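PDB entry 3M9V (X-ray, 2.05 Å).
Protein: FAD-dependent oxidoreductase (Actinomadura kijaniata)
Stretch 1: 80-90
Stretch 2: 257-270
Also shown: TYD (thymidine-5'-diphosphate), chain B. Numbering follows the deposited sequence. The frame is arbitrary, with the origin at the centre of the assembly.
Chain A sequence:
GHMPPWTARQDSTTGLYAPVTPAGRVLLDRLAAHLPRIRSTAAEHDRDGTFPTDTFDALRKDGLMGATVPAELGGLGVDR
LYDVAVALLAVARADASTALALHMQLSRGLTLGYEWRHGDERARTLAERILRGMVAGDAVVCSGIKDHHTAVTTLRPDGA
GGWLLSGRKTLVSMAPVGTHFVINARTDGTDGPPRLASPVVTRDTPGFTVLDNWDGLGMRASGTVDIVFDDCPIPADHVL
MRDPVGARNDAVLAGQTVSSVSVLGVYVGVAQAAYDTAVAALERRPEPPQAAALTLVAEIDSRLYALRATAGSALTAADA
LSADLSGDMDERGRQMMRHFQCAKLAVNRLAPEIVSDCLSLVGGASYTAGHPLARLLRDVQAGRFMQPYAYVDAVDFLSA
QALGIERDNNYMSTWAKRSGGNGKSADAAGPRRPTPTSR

Stretch 1, residues 80-90: RLYDVAVALLA
Stretch 2 257-270: TVSSVSVLGVYVGV

How do the two backbones run? Stretch 1 is helical from Leu-81 through Ala-90, with Arg-80 at the N-cap position and phi/psi near -60/-40 along the helix; its i to i+4 bonds include Ala-85 N to Leu-81 O at 2.8 Å and Leu-89 N to Ala-85 O at 2.9 Å. Stretch 2 enters as the end of one helix and departs from helical torsions at Ser-260 (phi/psi -131/-20). Val-261 to Val-263 have helical torsions, phi -61° to -73° and psi -13° to -29°, but without the regular bonding; i to i+3 bonds occur here, such as Val-263 N to Ser-260 O at 3.2 Å. The stretch leaves as a second helix that carries Gly-265 and Gly-269. This second helix and the helix of stretch 1 run in broadly the same direction, crossing at -37° with their axes only 7.2 Å apart at closest approach. The register is set by two pairs: Ala-85 CA lies 4.5 Å from Gly-265 CA, and Leu-89 CA lies 4.2 Å from Gly-269 CA.

What lets the helices come so close? Gly-265 and Gly-269, one turn apart, leave hollows where side chains would otherwise point toward stretch 1. An ideal CB on Gly-265 would sit 2.5 Å from Ala-85 O, and one on Gly-269 would sit 2.5 Å from Leu-89 O, both clashes. Without them, backbone meets backbone: Ala-85 O is 3.9 Å from Gly-265 CA, and Leu-89 CA makes a CA-H...O contact with Gly-265 O at 3.3 Å, with an angle of 131° at the hydrogen. Gly-265 O also accepts the helical hydrogen bond from Gly-269 N at 2.9 Å. No hydrogen bond crosses between the stretches; the contacts are van der Waals packing and the one CA-H...O contact.

Which bumps fill the space around Ser-262? Its CB points toward stretch 1, with chi1 at 79° (p), and meets a surface formed by Leu-81, Val-84, Ala-85 and Leu-88. Ser-262 CB lies 3.8 Å from Leu-81 O, while Ser-262 OG approaches Val-84 CG1 at 3.4 Å. The methyl of Ala-85 packs against the same segment, with Ala-85 CB 3.7 Å from Ser-262 O. Leu-88 CD1 reaches the same carbonyl oxygen, Ser-262 O, at 3.6 Å; Ser-262 O also accepts a hydrogen bond from Gly-265 N at 3.0 Å.

How do the larger apolar side chains close the flanks? At the N-terminal end of the contact, Leu-81 (chi1 m, chi2 t) has CD1 and CD2 both against Val-261 CG1 (Val-261 chi1 p), at 3.8 and 4.0 Å, and Leu-81 CD2 also approaches Val-258 O at 3.6 Å and Val-258 CG1 at 4.4 Å. Farther along, Leu-88 (m, t) places its CB 4.1 Å from Val-266 CG2. Leu-89 (t, t) extends over the second glycine, with Leu-89 CG 3.7 Å from Gly-269 N and Leu-89 CD1 3.7 Å from Val-268 CG1. Val-258, Val-266 and Val-268 all have chi1 near 180° (t). The contact as a whole buries 516 Å², both sides summed.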

# COMPACT_ATOMS: atom_id res chain seq x y z
N ARG A 80 28.63 -18.45 -9.25
CA ARG A 80 27.20 -18.17 -9.28
C ARG A 80 26.84 -16.79 -8.72
O ARG A 80 27.24 -16.42 -7.61
CB ARG A 80 26.44 -19.14 -8.38
CG ARG A 80 26.45 -20.62 -8.75
CD ARG A 80 25.90 -20.93 -10.11
NE ARG A 80 26.15 -22.36 -10.32
CZ ARG A 80 25.29 -23.32 -10.03
NH1 ARG A 80 24.08 -23.03 -9.57
NH2 ARG A 80 25.61 -24.59 -10.25
N LEU A 81 26.01 -16.06 -9.46
CA LEU A 81 25.50 -14.80 -8.92
C LEU A 81 24.75 -15.03 -7.60
O LEU A 81 24.76 -14.22 -6.67
CB LEU A 81 24.60 -14.15 -9.96
CG LEU A 81 25.37 -13.58 -11.17
CD1 LEU A 81 24.36 -13.52 -12.31
CD2 LEU A 81 25.98 -12.20 -10.90
N TYR A 82 24.05 -16.15 -7.55
CA TYR A 82 23.25 -16.46 -6.38
C TYR A 82 24.22 -16.55 -5.21
O TYR A 82 23.92 -15.99 -4.17
CB TYR A 82 22.54 -17.79 -6.58
CG TYR A 82 21.60 -18.19 -5.46
CD1 TYR A 82 20.23 -17.93 -5.59
CD2 TYR A 82 22.06 -18.82 -4.31
CE1 TYR A 82 19.32 -18.28 -4.61
CE2 TYR A 82 21.15 -19.17 -3.31
CZ TYR A 82 19.79 -18.91 -3.49
OH TYR A 82 18.82 -19.26 -2.59
N ASP A 83 25.35 -17.24 -5.32
CA ASP A 83 26.20 -17.29 -4.15
C ASP A 83 26.87 -15.97 -3.81
O ASP A 83 27.13 -15.75 -2.62
CB ASP A 83 27.30 -18.36 -4.27
CG ASP A 83 26.73 -19.75 -4.16
OD1 ASP A 83 25.54 -19.86 -3.82
OD2 ASP A 83 27.45 -20.73 -4.40
N VAL A 84 27.18 -15.16 -4.82
CA VAL A 84 27.73 -13.86 -4.54
C VAL A 84 26.69 -13.06 -3.76
O VAL A 84 27.02 -12.35 -2.80
CB VAL A 84 28.09 -13.09 -5.84
CG1 VAL A 84 28.49 -11.64 -5.51
CG2 VAL A 84 29.23 -13.78 -6.59
N ALA A 85 25.41 -13.16 -4.14
CA ALA A 85 24.40 -12.38 -3.40
C ALA A 85 24.27 -12.91 -1.97
O ALA A 85 24.03 -12.14 -1.03
CB ALA A 85 23.04 -12.43 -4.13
N VAL A 86 24.46 -14.21 -1.75
CA VAL A 86 24.32 -14.75 -0.39
C VAL A 86 25.45 -14.21 0.48
O VAL A 86 25.26 -13.81 1.63
CB VAL A 86 24.36 -16.28 -0.36
CG1 VAL A 86 24.44 -16.81 1.11
CG2 VAL A 86 23.09 -16.84 -1.03
N ALA A 87 26.65 -14.10 -0.08
CA ALA A 87 27.74 -13.46 0.66
C ALA A 87 27.56 -11.96 0.91
O ALA A 87 27.84 -11.46 2.02
CB ALA A 87 29.04 -13.76 -0.09
N LEU A 88 27.09 -11.22 -0.09
CA LEU A 88 26.79 -9.79 0.10
C LEU A 88 25.74 -9.55 1.18
O LEU A 88 25.78 -8.59 1.94
CB LEU A 88 26.34 -9.13 -1.21
CG LEU A 88 27.43 -9.18 -2.29
CD1 LEU A 88 26.96 -8.54 -3.61
CD2 LEU A 88 28.64 -8.42 -1.79
N LEU A 89 24.71 -10.39 1.19
CA LEU A 89 23.67 -10.31 2.22
C LEU A 89 24.32 -10.44 3.62
O LEU A 89 24.07 -9.61 4.51
CB LEU A 89 22.66 -11.43 1.91
CG LEU A 89 21.32 -11.42 2.65
CD1 LEU A 89 20.38 -12.51 2.06
CD2 LEU A 89 21.54 -11.72 4.16
N ALA A 90 25.15 -11.45 3.82
CA ALA A 90 25.80 -11.60 5.14
C ALA A 90 26.65 -10.38 5.49
O ALA A 90 26.60 -9.87 6.62
CB ALA A 90 26.67 -12.91 5.19
N THR A 257 23.52 -7.21 -16.67
CA THR A 257 22.83 -7.92 -15.62
C THR A 257 23.86 -8.57 -14.71
O THR A 257 23.82 -8.44 -13.48
CB THR A 257 21.83 -8.94 -16.22
OG1 THR A 257 20.82 -8.21 -16.93
CG2 THR A 257 21.18 -9.75 -15.10
N VAL A 258 24.79 -9.30 -15.32
CA VAL A 258 25.85 -9.94 -14.56
C VAL A 258 26.54 -8.89 -13.68
O VAL A 258 26.82 -9.12 -12.50
CB VAL A 258 26.83 -10.72 -15.48
CG1 VAL A 258 28.04 -11.22 -14.69
CG2 VAL A 258 26.14 -11.95 -16.13
N SER A 259 26.82 -7.72 -14.26
CA SER A 259 27.45 -6.64 -13.52
C SER A 259 26.73 -6.14 -12.28
O SER A 259 27.40 -5.56 -11.42
CB SER A 259 27.58 -5.40 -14.41
OG SER A 259 28.57 -5.70 -15.37
N SER A 260 25.41 -6.25 -12.20
CA SER A 260 24.69 -5.52 -11.16
C SER A 260 23.68 -6.31 -10.34
O SER A 260 23.32 -5.88 -9.25
CB SER A 260 23.89 -4.37 -11.79
OG SER A 260 24.81 -3.35 -12.13
N VAL A 261 23.22 -7.44 -10.86
CA VAL A 261 22.08 -8.15 -10.26
C VAL A 261 22.33 -8.68 -8.85
O VAL A 261 21.41 -8.75 -8.01
CB VAL A 261 21.48 -9.23 -11.22
CG1 VAL A 261 22.39 -10.45 -11.27
CG2 VAL A 261 20.10 -9.60 -10.66
N SER A 262 23.59 -9.01 -8.56
CA SER A 262 23.87 -9.59 -7.26
C SER A 262 23.79 -8.58 -6.10
O SER A 262 23.67 -8.91 -4.90
CB SER A 262 25.11 -10.50 -7.34
OG SER A 262 26.31 -9.75 -7.31
N VAL A 263 23.87 -7.31 -6.46
CA VAL A 263 23.74 -6.23 -5.49
C VAL A 263 22.38 -6.22 -4.78
O VAL A 263 22.25 -5.55 -3.77
CB VAL A 263 23.99 -4.82 -6.09
CG1 VAL A 263 22.72 -4.23 -6.63
CG2 VAL A 263 24.52 -3.90 -5.00
N LEU A 264 21.40 -6.97 -5.29
CA LEU A 264 20.10 -7.12 -4.66
C LEU A 264 20.30 -7.77 -3.28
O LEU A 264 19.53 -7.46 -2.39
CB LEU A 264 19.14 -8.00 -5.49
CG LEU A 264 18.61 -7.40 -6.81
CD1 LEU A 264 17.55 -8.21 -7.56
CD2 LEU A 264 18.15 -5.93 -6.63
N GLY A 265 21.30 -8.64 -3.12
CA GLY A 265 21.62 -9.23 -1.83
C GLY A 265 21.92 -8.20 -0.75
O GLY A 265 21.66 -8.42 0.44
N VAL A 266 22.43 -7.03 -1.15
CA VAL A 266 22.76 -5.96 -0.21
C VAL A 266 21.50 -5.48 0.52
O VAL A 266 21.42 -5.43 1.76
CB VAL A 266 23.52 -4.81 -0.89
CG1 VAL A 266 23.73 -3.65 0.11
CG2 VAL A 266 24.88 -5.35 -1.43
N TYR A 267 20.46 -5.23 -0.26
CA TYR A 267 19.22 -4.59 0.26
C TYR A 267 18.43 -5.67 1.00
O TYR A 267 17.81 -5.37 2.03
CB TYR A 267 18.45 -3.92 -0.89
CG TYR A 267 19.38 -2.89 -1.51
CD1 TYR A 267 19.71 -1.74 -0.79
CD2 TYR A 267 19.95 -3.06 -2.77
CE1 TYR A 267 20.59 -0.78 -1.30
CE2 TYR A 267 20.84 -2.09 -3.30
CZ TYR A 267 21.16 -0.99 -2.54
OH TYR A 267 22.03 -0.02 -2.96
N VAL A 268 18.54 -6.91 0.53
CA VAL A 268 17.96 -7.99 1.31
C VAL A 268 18.64 -8.11 2.69
O VAL A 268 17.97 -8.36 3.70
CB VAL A 268 18.00 -9.38 0.58
CG1 VAL A 268 17.34 -10.43 1.47
CG2 VAL A 268 17.33 -9.34 -0.81
N GLY A 269 19.96 -7.99 2.76
CA GLY A 269 20.63 -8.05 4.07
C GLY A 269 20.29 -6.92 5.01
O GLY A 269 20.11 -7.12 6.23
N VAL A 270 20.16 -5.71 4.46
CA VAL A 270 19.65 -4.56 5.23
C VAL A 270 18.27 -4.82 5.84
O VAL A 270 18.05 -4.58 7.04
CB VAL A 270 19.69 -3.24 4.40
CG1 VAL A 270 19.08 -2.09 5.19
CG2 VAL A 270 21.16 -2.88 4.10
PA TYD B . 28.99 -3.93 -18.49
O1A TYD B . 30.15 -2.95 -18.42
O2A TYD B . 27.94 -3.97 -17.39
O3A TYD B . 28.26 -3.79 -19.91
PB TYD B . 28.47 -2.41 -20.71
O1B TYD B . 28.41 -1.35 -19.62
O2B TYD B . 27.24 -2.47 -21.59
O3B TYD B . 29.82 -2.62 -21.38
O5' TYD B . 29.50 -5.43 -18.78
C5' TYD B . 30.15 -5.81 -19.99
C4' TYD B . 30.89 -7.03 -19.46
O4' TYD B . 29.98 -8.09 -19.16
C3' TYD B . 31.93 -7.60 -20.40
O3' TYD B . 33.14 -7.33 -19.68
C2' TYD B . 31.73 -9.11 -20.33
C1' TYD B . 30.61 -9.36 -19.32
N1 TYD B . 29.62 -10.29 -19.88
C2 TYD B . 29.23 -11.37 -19.19
O2 TYD B . 29.73 -11.58 -18.06
N3 TYD B . 28.32 -12.21 -19.73
C4 TYD B . 27.78 -11.98 -20.95
O4 TYD B . 26.94 -12.78 -21.42
C5 TYD B . 28.18 -10.87 -21.67
C5M TYD B . 27.65 -10.53 -23.04
C6 TYD B . 29.12 -10.03 -21.09